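Long-range contact in metagenomic carboxyl esterase MGS0156 (Uncultured organism, PDB 5D8M), which probably hydrolyses carboxylic ester bonds to release an alcohol and a carboxylic acid: residues 39-44 with 324-329. Sequence-based numbering, arbitrary orientation.
Sequences EIMTAI and RPALLE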
ATOM      1  N   GLU A  39       2.281 -10.000  16.630  1.00 15.91           N
ATOM      2  CA  GLU A  39       1.523 -10.756  17.600  1.00 16.86           C
ATOM      3  C   GLU A  39       0.092 -11.031  17.121  1.00 16.77           C
ATOM      4  O   GLU A  39      -0.393 -12.154  17.194  1.00 17.19           O
ATOM      5  CB  GLU A  39       1.517  -9.980  18.916  1.00 18.63           C
ATOM      6  CG  GLU A  39       0.966 -10.706  20.132  1.00 24.35           C
ATOM      7  CD  GLU A  39       1.223  -9.900  21.388  1.00 30.13           C
ATOM      8  OE1 GLU A  39       1.555  -8.700  21.262  1.00 28.06           O
ATOM      9  OE2 GLU A  39       1.139 -10.467  22.495  1.00 36.17           O
ATOM     10  N   ILE A  40      -0.577  -9.986  16.648  1.00 16.60           N
ATOM     11  CA  ILE A  40      -1.933 -10.098  16.128  1.00 16.40           C
ATOM     12  C   ILE A  40      -1.985 -11.003  14.900  1.00 15.88           C
ATOM     13  O   ILE A  40      -2.813 -11.925  14.833  1.00 16.74           O
ATOM     14  CB  ILE A  40      -2.492  -8.708  15.781  1.00 16.19           C
ATOM     15  CG1 ILE A  40      -2.806  -7.956  17.080  1.00 17.58           C
ATOM     16  CG2 ILE A  40      -3.737  -8.821  14.895  1.00 16.17           C
ATOM     17  CD1 ILE A  40      -3.221  -6.493  16.862  1.00 18.56           C
HETATM   18  N   MSE A  41      -1.097 -10.768  13.936  1.00 15.11           N
HETATM   19  CA  MSE A  41      -1.162 -11.532  12.687  1.00 14.81           C
HETATM   20  C   MSE A  41      -0.835 -13.002  12.952  1.00 17.04           C
HETATM   21  O   MSE A  41      -1.485 -13.912  12.426  1.00 18.49           O
HETATM   22  CB  MSE A  41      -0.226 -10.944  11.630  1.00 14.08           C
HETATM   23  CG  MSE A  41      -0.435 -11.523  10.241  1.00 19.13           C
HETATM   24 SE   MSE A  41       0.553 -10.551   8.866  0.58 17.40          SE
HETATM   25  CE  MSE A  41       0.198 -11.807   7.377  1.00 13.69           C
ATOM     26  N   THR A  42       0.136 -13.231  13.818  1.00 17.81           N
ATOM     27  CA  THR A  42       0.540 -14.580  14.179  1.00 19.39           C
ATOM     28  C   THR A  42      -0.589 -15.388  14.865  1.00 21.67           C
ATOM     29  O   THR A  42      -0.807 -16.561  14.537  1.00 17.44           O
ATOM     30  CB  THR A  42       1.796 -14.522  15.084  1.00 19.14           C
ATOM     31  OG1 THR A  42       2.880 -13.947  14.335  1.00 19.56           O
ATOM     32  CG2 THR A  42       2.188 -15.908  15.566  1.00 21.07           C
ATOM     33  N   ALA A  43      -1.303 -14.752  15.796  1.00 19.83           N
ATOM     34  CA  ALA A  43      -2.445 -15.362  16.483  1.00 20.93           C
ATOM     35  C   ALA A  43      -3.598 -15.645  15.527  1.00 21.21           C
ATOM     36  O   ALA A  43      -4.250 -16.689  15.629  1.00 18.65           O
ATOM     37  CB  ALA A  43      -2.924 -14.462  17.633  1.00 19.35           C
ATOM     38  N   ILE A  44      -3.836 -14.717  14.592  1.00 17.30           N
ATOM     39  CA  ILE A  44      -4.881 -14.893  13.582  1.00 18.35           C
ATOM     40  C   ILE A  44      -4.640 -16.171  12.787  1.00 17.93           C
ATOM     41  O   ILE A  44      -5.550 -16.980  12.586  1.00 18.02           O
ATOM     42  CB  ILE A  44      -4.960 -13.659  12.628  1.00 18.66           C
ATOM     43  CG1 ILE A  44      -5.681 -12.508  13.343  1.00 16.86           C
ATOM     44  CG2 ILE A  44      -5.688 -14.003  11.321  1.00 19.15           C
ATOM     45  CD1 ILE A  44      -5.731 -11.228  12.550  1.00 16.36           C
ATOM     46  N   ARG A 324      -2.497 -12.720   2.212  1.00 14.07           N
ATOM     47  CA  ARG A 324      -3.252 -11.448   2.200  1.00 12.10           C
ATOM     48  C   ARG A 324      -4.478 -11.420   3.151  1.00  9.86           C
ATOM     49  O   ARG A 324      -4.681 -10.404   3.827  1.00 10.68           O
ATOM     50  CB  ARG A 324      -3.685 -11.107   0.745  1.00  9.47           C
ATOM     51  CG  ARG A 324      -2.475 -10.767  -0.191  1.00 12.02           C
ATOM     52  CD  ARG A 324      -2.916 -10.554  -1.644  1.00  9.79           C
ATOM     53  NE  ARG A 324      -3.374 -11.807  -2.262  1.00 12.13           N
ATOM     54  CZ  ARG A 324      -2.562 -12.663  -2.875  1.00 12.05           C
ATOM     55  NH1 ARG A 324      -3.046 -13.771  -3.409  1.00 12.29           N
ATOM     56  NH2 ARG A 324      -1.265 -12.402  -2.951  1.00 12.47           N
ATOM     57  N   PRO A 325      -5.281 -12.513   3.235  1.00 11.80           N
ATOM     58  CA  PRO A 325      -6.409 -12.439   4.174  1.00 13.71           C
ATOM     59  C   PRO A 325      -5.967 -12.215   5.605  1.00 15.17           C
ATOM     60  O   PRO A 325      -6.561 -11.382   6.300  1.00 13.36           O
ATOM     61  CB  PRO A 325      -7.082 -13.810   4.040  1.00 14.43           C
ATOM     62  CG  PRO A 325      -6.708 -14.269   2.631  1.00 13.43           C
ATOM     63  CD  PRO A 325      -5.293 -13.786   2.480  1.00 12.12           C
ATOM     64  N   ALA A 326      -4.936 -12.938   6.038  1.00 14.25           N
ATOM     65  CA  ALA A 326      -4.446 -12.771   7.399  1.00 12.64           C
ATOM     66  C   ALA A 326      -3.904 -11.361   7.591  1.00 16.08           C
ATOM     67  O   ALA A 326      -4.127 -10.738   8.643  1.00 14.95           O
ATOM     68  CB  ALA A 326      -3.392 -13.788   7.711  1.00 12.57           C
ATOM     69  N   LEU A 327      -3.198 -10.857   6.575  1.00 14.68           N
ATOM     70  CA  LEU A 327      -2.637  -9.508   6.624  1.00 10.74           C
ATOM     71  C   LEU A 327      -3.733  -8.461   6.780  1.00  8.10           C
ATOM     72  O   LEU A 327      -3.610  -7.577   7.622  1.00 13.08           O
ATOM     73  CB  LEU A 327      -1.813  -9.197   5.365  1.00  9.69           C
ATOM     74  CG  LEU A 327      -1.072  -7.842   5.353  1.00 12.86           C
ATOM     75  CD1 LEU A 327       0.162  -7.849   6.297  1.00  8.91           C
ATOM     76  CD2 LEU A 327      -0.637  -7.472   3.914  1.00 11.48           C
ATOM     77  N   LEU A 328      -4.790  -8.552   5.964  1.00  8.21           N
ATOM     78  CA  LEU A 328      -5.863  -7.566   6.002  1.00 13.98           C
ATOM     79  C   LEU A 328      -6.644  -7.654   7.324  1.00 14.57           C
ATOM     80  O   LEU A 328      -7.005  -6.630   7.898  1.00 14.02           O
ATOM     81  CB  LEU A 328      -6.815  -7.749   4.823  1.00  9.50           C
ATOM     82  CG  LEU A 328      -7.866  -6.656   4.609  1.00 10.06           C
ATOM     83  CD1 LEU A 328      -7.176  -5.314   4.313  1.00  9.89           C
ATOM     84  CD2 LEU A 328      -8.829  -7.036   3.465  1.00  9.66           C
ATOM     85  N   GLU A 329      -6.914  -8.874   7.791  1.00  9.74           N
ATOM     86  CA  GLU A 329      -7.544  -9.037   9.082  1.00 14.90           C
ATOM     87  C   GLU A 329      -6.684  -8.479  10.227  1.00 14.08           C
ATOM     88  O   GLU A 329      -7.205  -7.816  11.131  1.00 15.23           O
ATOM     89  CB  GLU A 329      -7.882 -10.514   9.332  1.00 15.91           C
ATOM     90  CG  GLU A 329      -8.772 -10.690  10.554  1.00 14.13           C
ATOM     91  CD  GLU A 329      -8.942 -12.144  10.989  1.00 18.96           C
ATOM     92  OE1 GLU A 329      -8.897 -13.069  10.124  1.00 18.59           O
ATOM     93  OE2 GLU A 329      -9.111 -12.365  12.213  1.00 16.66           O
TER
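The axes of segments 39-44 and 324-329, on helices 34-48 and 324-338, approach to 9.1 Å, with directions 132° apart. Along 39-44, M41, present as selenomethionine, makes the first direct contact, whereas I40 packs on A330, Y334 and E337, further along the partner helix. With CG anti to its backbone N (chi1 -169°) and the chain extended beyond, M41 reaches across to the first turn of helix 324-338. The tip carbon CE lies 3.6 Å from L327 N and 4.1 Å from A326 CB, close against the backbone, while SE meets L327 CD1 at 3.7 Å as the two side chains cross obliquely. One turn later, the CB of I44 is directed toward the partner helix. Its CG2 is 4.3 Å from A326 CB, so that the small alanine is flanked by M41 and I44. I44 also crosses the extended E329 side chain obliquely: CD1 rests 3.7 Å from E329 CG, and CG2 approaches E329 OE1 to 3.6 Å. This buried carboxylate is satisfied by a hydrogen bond between OE1 and H48 NE2, which ties the two helices together, and by a salt bridge between OE2 and R333 NE; D113 lies close to OE1, a like-charged neighbour that could raise the pKa of E329, opposed by R333. Helix 34-48 follows edge strand 31-32 of a parallel sheet consistent with an alpha/beta-hydrolase fold; the C-terminal helix 324-338 lies between helix 34-48, where A326 and L327 also touch M45 and F37, and helix 111-116, which it meets through P325, L328 and E329.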